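Local coordinates for protein TAF6 (Antonospora locustae, PDB 4ATG) that probably acts as a subunit of the general transcription factor TFIID, its HEAT-repeat C-terminal domain taking part in formation of the complex between Taf6 and Taf9, at residues L69-I74 and V114-D119; G138-P143 and E174-T179; Y155-S158 and N163-N166; L11-I16 and Q39-Y44. All coordinates share one frame; numbering follows the deposited sequence.

Contact 1. Residues L69-I74 and V114-D119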
# COMPACT_ATOMS: atom_id res chain seq x y z
N LEU A 69 -1.09 -8.05 6.20
CA LEU A 69 -0.60 -7.83 7.57
C LEU A 69 -0.71 -6.36 7.94
O LEU A 69 -1.07 -6.02 9.08
CB LEU A 69 0.84 -8.32 7.72
CG LEU A 69 1.03 -9.87 7.68
CD1 LEU A 69 2.52 -10.20 7.62
CD2 LEU A 69 0.45 -10.51 8.91
N TYR A 70 -0.39 -5.46 7.00
CA TYR A 70 -0.56 -4.02 7.30
C TYR A 70 -2.03 -3.72 7.63
O TYR A 70 -2.32 -3.00 8.59
CB TYR A 70 -0.17 -3.15 6.11
CG TYR A 70 1.31 -2.94 5.91
CD1 TYR A 70 2.20 -2.93 6.99
CD2 TYR A 70 1.83 -2.68 4.64
CE1 TYR A 70 3.56 -2.67 6.80
CE2 TYR A 70 3.18 -2.41 4.44
CZ TYR A 70 4.05 -2.43 5.52
OH TYR A 70 5.38 -2.19 5.30
N PHE A 71 -2.95 -4.25 6.82
CA PHE A 71 -4.38 -4.01 7.02
C PHE A 71 -4.84 -4.58 8.35
O PHE A 71 -5.69 -3.99 9.02
CB PHE A 71 -5.20 -4.60 5.84
CG PHE A 71 -6.65 -4.15 5.83
CD1 PHE A 71 -6.99 -2.81 5.97
CD2 PHE A 71 -7.68 -5.08 5.70
CE1 PHE A 71 -8.33 -2.39 5.97
CE2 PHE A 71 -9.02 -4.67 5.70
CZ PHE A 71 -9.33 -3.33 5.84
N SER A 72 -4.29 -5.74 8.76
CA SER A 72 -4.66 -6.34 10.05
C SER A 72 -4.27 -5.38 11.17
O SER A 72 -5.06 -5.15 12.07
CB SER A 72 -3.95 -7.68 10.27
OG SER A 72 -4.53 -8.73 9.52
N LEU A 73 -3.04 -4.85 11.13
CA LEU A 73 -2.58 -3.93 12.20
C LEU A 73 -3.42 -2.64 12.20
O LEU A 73 -3.83 -2.15 13.26
CB LEU A 73 -1.10 -3.61 11.99
CG LEU A 73 -0.09 -4.73 12.26
CD1 LEU A 73 1.34 -4.26 11.90
CD2 LEU A 73 -0.11 -5.14 13.72
N ILE A 74 -3.75 -2.15 10.99
CA ILE A 74 -4.61 -0.94 10.87
C ILE A 74 -5.98 -1.19 11.51
O ILE A 74 -6.52 -0.31 12.18
CB ILE A 74 -4.73 -0.51 9.37
CG1 ILE A 74 -3.39 0.04 8.84
CG2 ILE A 74 -5.86 0.56 9.16
CD1 ILE A 74 -3.33 0.08 7.32
N VAL A 114 -4.39 1.71 0.53
CA VAL A 114 -4.10 3.15 0.49
C VAL A 114 -5.42 3.93 0.54
O VAL A 114 -5.50 4.96 1.23
CB VAL A 114 -3.28 3.57 -0.75
CG1 VAL A 114 -3.20 5.10 -0.91
CG2 VAL A 114 -1.88 2.97 -0.70
N LYS A 115 -6.44 3.45 -0.19
CA LYS A 115 -7.76 4.11 -0.19
C LYS A 115 -8.39 4.08 1.20
O LYS A 115 -8.93 5.08 1.66
CB LYS A 115 -8.71 3.48 -1.22
CG LYS A 115 -10.17 3.98 -1.06
CD LYS A 115 -11.12 3.38 -2.07
CE LYS A 115 -12.56 3.82 -1.81
NZ LYS A 115 -12.66 5.31 -1.64
N TYR A 116 -8.31 2.96 1.87
CA TYR A 116 -8.87 2.83 3.23
C TYR A 116 -8.22 3.86 4.16
O TYR A 116 -8.92 4.50 4.96
CB TYR A 116 -8.62 1.42 3.77
CG TYR A 116 -9.25 1.22 5.14
CD1 TYR A 116 -10.57 0.81 5.26
CD2 TYR A 116 -8.54 1.52 6.30
CE1 TYR A 116 -11.16 0.67 6.51
CE2 TYR A 116 -9.12 1.35 7.56
CZ TYR A 116 -10.44 0.94 7.66
OH TYR A 116 -11.04 0.75 8.88
N ILE A 117 -6.91 4.01 4.06
CA ILE A 117 -6.17 4.98 4.91
C ILE A 117 -6.59 6.39 4.54
O ILE A 117 -6.89 7.19 5.41
CB ILE A 117 -4.64 4.77 4.75
CG1 ILE A 117 -4.23 3.40 5.34
CG2 ILE A 117 -3.84 5.93 5.42
CD1 ILE A 117 -2.73 2.98 5.00
N TYR A 118 -6.64 6.66 3.23
CA TYR A 118 -7.06 7.96 2.72
C TYR A 118 -8.45 8.30 3.26
O TYR A 118 -8.65 9.39 3.83
CB TYR A 118 -7.06 7.94 1.18
CG TYR A 118 -7.36 9.27 0.53
CD1 TYR A 118 -6.34 10.15 0.19
CD2 TYR A 118 -8.65 9.59 0.12
CE1 TYR A 118 -6.60 11.35 -0.48
CE2 TYR A 118 -8.93 10.80 -0.53
CZ TYR A 118 -7.90 11.66 -0.84
OH TYR A 118 -8.17 12.84 -1.49
N ASP A 119 -9.41 7.40 3.08
CA ASP A 119 -10.78 7.64 3.54
C ASP A 119 -10.90 7.78 5.06
O ASP A 119 -11.70 8.58 5.53
CB ASP A 119 -11.70 6.51 3.07
CG ASP A 119 -12.02 6.53 1.57
OD1 ASP A 119 -11.82 7.57 0.94
OD2 ASP A 119 -12.56 5.53 1.07
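F71 and Y116 meet because each sends its ring out anti to the backbone N, F71 with chi1 at -168°, and from facing helices the two rings arrive crosswise in the space between. They form a T-shaped pair: the ring planes stand at 83° and the centroids lie 5.2 Å apart. F71 supplies the edge and Y116 the face, with F71 CE1 poised over the centre of the tyrosine ring and 3.8 Å from Y116 CG. I74, one turn farther along, completes the grip with both of its branches. Its CG2 methyl comes obliquely to the same ring, 3.7 Å from Y116 CE2, while its other branch carries CD1 in a different direction, to within 3.8 Å of I117 CD1, so that the two isoleucine ends close the deeper side of the interface. The phenol oxygen of Y116 is turned to a polar partner, hydrogen bonding with the amine of K75 just beyond I74. An alanine in place of Y116 would probably open a gap beside F71 CE1 and I74 CG2 and deprive K75 of this hydrogen-bond partner. The inner end of the contact runs into helix 85-97, where I117 packs on L89 and L92. Around these side chains the two backbones keep well apart, their local axes approaching no closer than 11.6 Å and running in nearly the same direction, 24° from parallel. This side-by-side, almost parallel placement, with helix 85-97 packed against both helices, fits the HEAT-repeat solenoid, the fold of this domain.

Contact 2. Residues G138-P143 and E174-T179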
# COMPACT_ATOMS: atom_id res chain seq x y z
N GLY A 138 2.48 12.09 -9.73
CA GLY A 138 3.87 12.14 -10.18
C GLY A 138 4.28 10.95 -11.03
O GLY A 138 4.87 11.13 -12.10
N VAL A 139 3.94 9.73 -10.57
CA VAL A 139 4.24 8.45 -11.21
C VAL A 139 3.42 8.30 -12.48
O VAL A 139 3.98 7.97 -13.53
CB VAL A 139 4.07 7.26 -10.23
CG1 VAL A 139 4.21 5.91 -10.95
CG2 VAL A 139 5.06 7.36 -9.06
N TRP A 140 2.10 8.57 -12.41
CA TRP A 140 1.20 8.49 -13.57
C TRP A 140 1.71 9.38 -14.72
O TRP A 140 1.81 8.92 -15.87
CB TRP A 140 -0.24 8.86 -13.16
CG TRP A 140 -1.20 8.97 -14.31
CD1 TRP A 140 -1.24 8.18 -15.43
CD2 TRP A 140 -2.26 9.93 -14.46
NE1 TRP A 140 -2.25 8.59 -16.27
CE2 TRP A 140 -2.88 9.68 -15.71
CE3 TRP A 140 -2.73 11.00 -13.67
CZ2 TRP A 140 -3.95 10.45 -16.18
CZ3 TRP A 140 -3.78 11.78 -14.15
CH2 TRP A 140 -4.39 11.49 -15.38
N MET A 141 2.07 10.63 -14.40
CA MET A 141 2.50 11.63 -15.37
C MET A 141 3.99 11.62 -15.75
O MET A 141 4.41 12.47 -16.53
CB MET A 141 2.03 13.03 -14.96
CG MET A 141 0.51 13.18 -14.88
SD MET A 141 -0.38 12.74 -16.39
CE MET A 141 0.16 14.08 -17.50
N ASP A 142 4.78 10.67 -15.24
CA ASP A 142 6.21 10.58 -15.53
C ASP A 142 6.47 9.76 -16.80
O ASP A 142 6.29 8.54 -16.76
CB ASP A 142 6.96 9.99 -14.32
CG ASP A 142 8.48 9.94 -14.45
OD1 ASP A 142 9.00 10.19 -15.56
OD2 ASP A 142 9.15 9.66 -13.42
N PRO A 143 6.99 10.38 -17.90
CA PRO A 143 7.25 9.60 -19.13
C PRO A 143 8.30 8.50 -19.01
O PRO A 143 8.32 7.60 -19.84
CB PRO A 143 7.63 10.66 -20.17
CG PRO A 143 7.20 11.97 -19.59
CD PRO A 143 7.31 11.81 -18.10
N GLU A 174 -5.86 14.56 -20.94
CA GLU A 174 -5.46 14.91 -22.31
C GLU A 174 -3.93 14.99 -22.47
O GLU A 174 -3.41 14.49 -23.47
CB GLU A 174 -6.22 16.13 -22.84
CG GLU A 174 -7.70 15.88 -23.09
CD GLU A 174 -8.10 14.61 -23.83
OE1 GLU A 174 -7.57 14.37 -24.94
OE2 GLU A 174 -8.94 13.86 -23.30
N GLU A 175 -3.21 15.53 -21.46
CA GLU A 175 -1.75 15.58 -21.49
C GLU A 175 -1.17 14.16 -21.47
O GLU A 175 -0.25 13.88 -22.23
CB GLU A 175 -1.18 16.44 -20.35
CG GLU A 175 0.35 16.55 -20.37
CD GLU A 175 1.03 17.33 -19.26
OE1 GLU A 175 0.34 17.81 -18.33
OE2 GLU A 175 2.28 17.42 -19.30
N TYR A 176 -1.72 13.27 -20.63
CA TYR A 176 -1.24 11.89 -20.58
C TYR A 176 -1.37 11.23 -21.96
O TYR A 176 -0.40 10.66 -22.47
CB TYR A 176 -1.99 11.05 -19.51
CG TYR A 176 -1.41 9.65 -19.51
CD1 TYR A 176 -0.24 9.37 -18.82
CD2 TYR A 176 -1.93 8.67 -20.35
CE1 TYR A 176 0.37 8.12 -18.92
CE2 TYR A 176 -1.30 7.43 -20.49
CZ TYR A 176 -0.13 7.18 -19.79
OH TYR A 176 0.49 5.96 -19.91
N LYS A 177 -2.57 11.31 -22.54
CA LYS A 177 -2.88 10.70 -23.83
C LYS A 177 -1.99 11.22 -24.94
O LYS A 177 -1.52 10.43 -25.75
CB LYS A 177 -4.36 10.89 -24.18
CG LYS A 177 -5.30 10.07 -23.29
CD LYS A 177 -6.71 10.14 -23.86
CE LYS A 177 -7.79 10.03 -22.82
NZ LYS A 177 -9.09 10.53 -23.34
N ARG A 178 -1.71 12.54 -24.94
CA ARG A 178 -0.89 13.20 -25.96
C ARG A 178 0.60 12.89 -25.85
O ARG A 178 1.26 12.69 -26.88
CB ARG A 178 -1.12 14.73 -25.89
CG ARG A 178 -0.41 15.53 -26.98
CD ARG A 178 -0.65 17.02 -26.87
NE ARG A 178 -0.23 17.58 -25.58
CZ ARG A 178 1.02 17.93 -25.27
NH1 ARG A 178 2.00 17.73 -26.14
NH2 ARG A 178 1.29 18.46 -24.09
N THR A 179 1.14 12.89 -24.62
CA THR A 179 2.58 12.76 -24.38
C THR A 179 3.12 11.38 -24.00
O THR A 179 4.32 11.12 -24.19
CB THR A 179 3.04 13.83 -23.40
OG1 THR A 179 2.51 13.53 -22.11
CG2 THR A 179 2.58 15.22 -23.80
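W140 and Y176 form an offset stack with ring planes 23° apart, in which the five-membered ring of the indole does the stacking, its centroid 4.6 Å from that of the tyrosine. W140 NE1 sits over the tyrosine face toward its rim, 3.3 Å from Y176 CD1. M141 fills the angle beside this pair. Bent at both chi2 (-55°) and chi3, its chain curls the sulfur over the indole face and also to the edge of the tyrosine ring, a Met-aromatic contact that brings M141 SD within 3.9 Å of Y176 CB. Beyond the sulfur, M141 CE rests against the aliphatic part of E175, 3.8 Å from E175 CG. The hydroxyl of Y176 is fixed separately, by hydrogen bonds with Q150 OE1 and K182 N. A leucine in place of W140 would probably leave one face of Y176 without its stacking partner and M141 SD without the flat surface beneath it. The stack closes the C-terminal end of helix 128-140 against helix 162-179; helix 147-160 meets W140 through L154 and L157, and helix 183-194 brings V185 against both side chains.

Contact 3. Residues Y155-S158 and N163-N166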
# COMPACT_ATOMS: atom_id res chain seq x y z
N TYR A 155 -4.79 3.70 -11.24
CA TYR A 155 -5.81 2.86 -10.59
C TYR A 155 -6.06 3.37 -9.18
O TYR A 155 -7.21 3.55 -8.80
CB TYR A 155 -5.40 1.38 -10.53
CG TYR A 155 -6.47 0.54 -9.89
CD1 TYR A 155 -7.58 0.13 -10.62
CD2 TYR A 155 -6.42 0.22 -8.54
CE1 TYR A 155 -8.61 -0.60 -10.03
CE2 TYR A 155 -7.45 -0.51 -7.93
CZ TYR A 155 -8.54 -0.92 -8.69
OH TYR A 155 -9.56 -1.65 -8.12
N CYS A 156 -4.98 3.64 -8.42
CA CYS A 156 -5.12 4.14 -7.05
C CYS A 156 -5.84 5.48 -7.01
O CYS A 156 -6.81 5.61 -6.26
CB CYS A 156 -3.78 4.20 -6.33
SG CYS A 156 -3.91 4.50 -4.55
N LEU A 157 -5.43 6.45 -7.87
CA LEU A 157 -6.11 7.74 -7.96
C LEU A 157 -7.59 7.57 -8.25
O LEU A 157 -8.44 8.24 -7.63
CB LEU A 157 -5.49 8.59 -9.09
CG LEU A 157 -4.13 9.26 -8.76
CD1 LEU A 157 -3.52 9.86 -10.02
CD2 LEU A 157 -4.30 10.37 -7.71
N SER A 158 -7.91 6.66 -9.20
CA SER A 158 -9.28 6.43 -9.67
C SER A 158 -10.26 5.98 -8.58
O SER A 158 -11.47 6.21 -8.71
CB SER A 158 -9.27 5.43 -10.83
OG SER A 158 -9.29 4.08 -10.39
N ASN A 163 -13.98 13.52 -6.27
CA ASN A 163 -13.27 14.80 -6.33
C ASN A 163 -11.84 14.65 -6.85
O ASN A 163 -11.37 15.53 -7.56
CB ASN A 163 -13.34 15.57 -5.01
CG ASN A 163 -12.86 17.00 -5.14
OD1 ASN A 163 -11.76 17.36 -4.70
ND2 ASN A 163 -13.64 17.85 -5.80
N VAL A 164 -11.17 13.51 -6.55
CA VAL A 164 -9.82 13.24 -7.07
C VAL A 164 -9.94 12.92 -8.58
O VAL A 164 -9.14 13.41 -9.37
CB VAL A 164 -9.09 12.12 -6.27
CG1 VAL A 164 -7.82 11.67 -6.98
CG2 VAL A 164 -8.77 12.58 -4.84
N VAL A 165 -10.93 12.11 -8.97
CA VAL A 165 -11.17 11.80 -10.39
C VAL A 165 -11.37 13.13 -11.15
O VAL A 165 -10.73 13.35 -12.18
CB VAL A 165 -12.37 10.82 -10.59
CG1 VAL A 165 -12.78 10.71 -12.07
CG2 VAL A 165 -12.06 9.44 -10.03
N ASN A 166 -12.21 14.02 -10.61
CA ASN A 166 -12.54 15.30 -11.24
C ASN A 166 -11.44 16.33 -11.21
O ASN A 166 -11.28 17.07 -12.19
CB ASN A 166 -13.86 15.85 -10.69
CG ASN A 166 -15.05 15.04 -11.13
OD1 ASN A 166 -15.12 14.54 -12.26
ND2 ASN A 166 -16.03 14.91 -10.25
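L157 and V164 bury nearly equal areas against each other, and V165 follows close behind; between them these three apolar residues carry the meeting of helix 147-160 with helix 162-179 across a very short turn. The side chains of L157 and V164 cross at about a right angle, and a single methyl of the valine does double work. V164 CG1, anti to the backbone N (chi1 169°) and pointed across the gap, touches L157 CD2 at 3.8 Å and also lies 3.5 Å from the backbone L157 O. V165 repeats the second half of this pattern with its other branch: CG2 approaches S158 O at 3.5 Å, so the valine packs on main chain while the serine side chain turns to its own helix. There S158 OG donates a 2.7 Å hydrogen bond to Y155 O, three residues back, from a position tilted 21° off the carbonyl plane. Both sides of the junction continue into the surrounding layers. L157 also packs on L136 and W140 of helix 128-140, V164 reaches Y118 and L133, and V165 meets V192 of helix 183-194. Here, then, is a helical hairpin of the HEAT-repeat array whose backbones come close enough, 5.7 Å between S158 CA and V165 CA, for branched side chains to rest on peptide groups. The chemistry implies a fit governed by shape: methyl groups against carbonyl oxygens and a leucine end, with the one polar side chain among the touching residues satisfied within its own helix.

Contact 4. Residues L11-I16 and Q39-Y44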
# COMPACT_ATOMS: atom_id res chain seq x y z
N LEU A 11 10.17 -13.66 20.95
CA LEU A 11 9.80 -14.98 20.45
C LEU A 11 8.48 -14.97 19.66
O LEU A 11 8.41 -15.59 18.60
CB LEU A 11 9.80 -16.01 21.57
CG LEU A 11 11.20 -16.37 22.13
CD1 LEU A 11 11.08 -17.16 23.40
CD2 LEU A 11 12.04 -17.18 21.12
N TYR A 12 7.48 -14.20 20.11
CA TYR A 12 6.20 -14.06 19.41
C TYR A 12 6.42 -13.35 18.07
O TYR A 12 5.93 -13.80 17.02
CB TYR A 12 5.18 -13.29 20.25
CG TYR A 12 3.78 -13.30 19.67
CD1 TYR A 12 2.96 -14.42 19.80
CD2 TYR A 12 3.29 -12.21 18.95
CE1 TYR A 12 1.65 -14.42 19.30
CE2 TYR A 12 2.01 -12.22 18.41
CZ TYR A 12 1.18 -13.32 18.60
OH TYR A 12 -0.08 -13.32 18.07
N PHE A 13 7.17 -12.25 18.11
CA PHE A 13 7.53 -11.44 16.95
C PHE A 13 8.20 -12.35 15.91
O PHE A 13 7.76 -12.39 14.76
CB PHE A 13 8.48 -10.32 17.38
CG PHE A 13 9.02 -9.51 16.22
CD1 PHE A 13 8.23 -8.56 15.58
CD2 PHE A 13 10.34 -9.67 15.79
CE1 PHE A 13 8.73 -7.83 14.50
CE2 PHE A 13 10.84 -8.91 14.74
CZ PHE A 13 10.04 -8.00 14.10
N ASP A 14 9.26 -13.08 16.32
CA ASP A 14 9.96 -14.00 15.42
C ASP A 14 9.02 -15.07 14.88
O ASP A 14 9.11 -15.42 13.70
CB ASP A 14 11.18 -14.64 16.08
CG ASP A 14 12.32 -13.66 16.39
OD1 ASP A 14 12.34 -12.54 15.78
OD2 ASP A 14 13.17 -14.01 17.21
N LYS A 15 8.09 -15.58 15.73
CA LYS A 15 7.14 -16.64 15.30
C LYS A 15 6.22 -16.14 14.18
O LYS A 15 6.08 -16.81 13.16
CB LYS A 15 6.29 -17.14 16.49
CG LYS A 15 5.35 -18.28 16.10
CD LYS A 15 6.19 -19.50 15.75
CE LYS A 15 5.41 -20.62 15.15
NZ LYS A 15 6.32 -21.76 14.78
N ILE A 16 5.62 -14.96 14.35
CA ILE A 16 4.73 -14.38 13.33
C ILE A 16 5.47 -14.21 12.02
O ILE A 16 4.94 -14.56 10.95
CB ILE A 16 4.12 -13.04 13.83
CG1 ILE A 16 3.15 -13.27 15.04
CG2 ILE A 16 3.42 -12.28 12.66
CD1 ILE A 16 1.90 -14.18 14.81
N GLN A 39 1.19 -3.56 20.89
CA GLN A 39 1.68 -2.21 20.61
C GLN A 39 3.22 -2.08 20.50
O GLN A 39 3.72 -1.43 19.57
CB GLN A 39 1.09 -1.16 21.57
CG GLN A 39 1.35 0.30 21.09
CD GLN A 39 0.57 0.68 19.84
OE1 GLN A 39 -0.38 0.00 19.45
NE2 GLN A 39 0.89 1.82 19.23
N GLN A 40 3.95 -2.64 21.46
CA GLN A 40 5.43 -2.56 21.45
C GLN A 40 6.04 -3.17 20.18
O GLN A 40 7.10 -2.74 19.73
CB GLN A 40 6.01 -3.27 22.66
CG GLN A 40 6.43 -2.39 23.81
CD GLN A 40 7.22 -3.25 24.78
OE1 GLN A 40 6.66 -4.06 25.51
NE2 GLN A 40 8.53 -3.22 24.68
N LEU A 41 5.37 -4.20 19.62
CA LEU A 41 5.84 -4.90 18.42
C LEU A 41 5.52 -4.18 17.13
O LEU A 41 6.18 -4.41 16.12
CB LEU A 41 5.21 -6.32 18.36
CG LEU A 41 5.65 -7.27 19.46
CD1 LEU A 41 5.12 -8.68 19.19
CD2 LEU A 41 7.11 -7.37 19.52
N VAL A 42 4.45 -3.39 17.14
CA VAL A 42 3.99 -2.63 15.96
C VAL A 42 5.11 -1.97 15.11
O VAL A 42 5.20 -2.28 13.93
CB VAL A 42 2.79 -1.69 16.28
CG1 VAL A 42 2.48 -0.78 15.09
CG2 VAL A 42 1.55 -2.52 16.63
N PRO A 43 5.97 -1.09 15.65
CA PRO A 43 7.02 -0.49 14.80
C PRO A 43 7.96 -1.53 14.16
O PRO A 43 8.43 -1.33 13.05
CB PRO A 43 7.80 0.41 15.78
CG PRO A 43 7.45 -0.07 17.13
CD PRO A 43 6.03 -0.53 17.02
N TYR A 44 8.23 -2.62 14.89
CA TYR A 44 9.12 -3.69 14.41
C TYR A 44 8.45 -4.50 13.29
O TYR A 44 9.11 -4.85 12.32
CB TYR A 44 9.59 -4.56 15.57
CG TYR A 44 10.42 -3.76 16.56
CD1 TYR A 44 11.57 -3.09 16.15
CD2 TYR A 44 10.01 -3.60 17.88
CE1 TYR A 44 12.28 -2.27 17.03
CE2 TYR A 44 10.76 -2.85 18.79
CZ TYR A 44 11.91 -2.22 18.36
OH TYR A 44 12.65 -1.47 19.25
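F13 and L41 stand opposite each other where the backbones come nearest, 6.9 Å between F13 CA and L41 CA, near one end of the HEAT-repeat array. The first segment is regular helix, part of helix 7-20. The second runs into helix 42-55: residues 39-41 already have helical torsions but not the regular bonding, and V42 N makes a weak hydrogen bond back to Q39 O. Q39 itself is tied farther along the chain, its OE1 accepting from F80 N. From this lead-in L41 projects toward helix 7-20 and lodges its two methyls beside successive residues. L41 CD1 comes to the edge of the Y12 ring, near the ring plane and 4.0 Å from Y12 CD2, while L41 CD2 lies 3.9 Å from F13 CB. The leucine is backed by L5, and Y12 is flanked by C31 of helix 25-34, which carries the packing into the next helix. F13 extends past L41, and its ring also meets that of F45 at about 45°. Y44 touches through its root: with chi1 at -63° its ring leads away from helix 7-20, and its hydroxyl forms a hydrogen bond with the amino group of G1. What Y44 offers the phenylalanine is therefore its first side-chain carbon, and the closest touch of the contact is F13 CE1 to Y44 CB at 3.5 Å.

Overall arrangement
The four contacts sample one all-helical solenoid along its length, with contacts 4 and 2 toward opposite ends, their centres 41 Å apart, and contact 1 nearest the middle. All are partly buried, and each combines buried residues with more open ones. Contacts 2 and 3 share helix 162-179 and touch where W140 lies against L157; contact 1 reaches contact 3 through Y118 and V164, and contact 4 through L73 and V42. Chemistry varies with place: the widely spaced, nearly parallel helices of contact 1 are bridged by aromatic rings and isoleucine ends, contact 2 stacks rings with sulfur, the tight hairpin of contact 3 uses aliphatic groups against backbone, and contact 4 mixes leucine with aromatics.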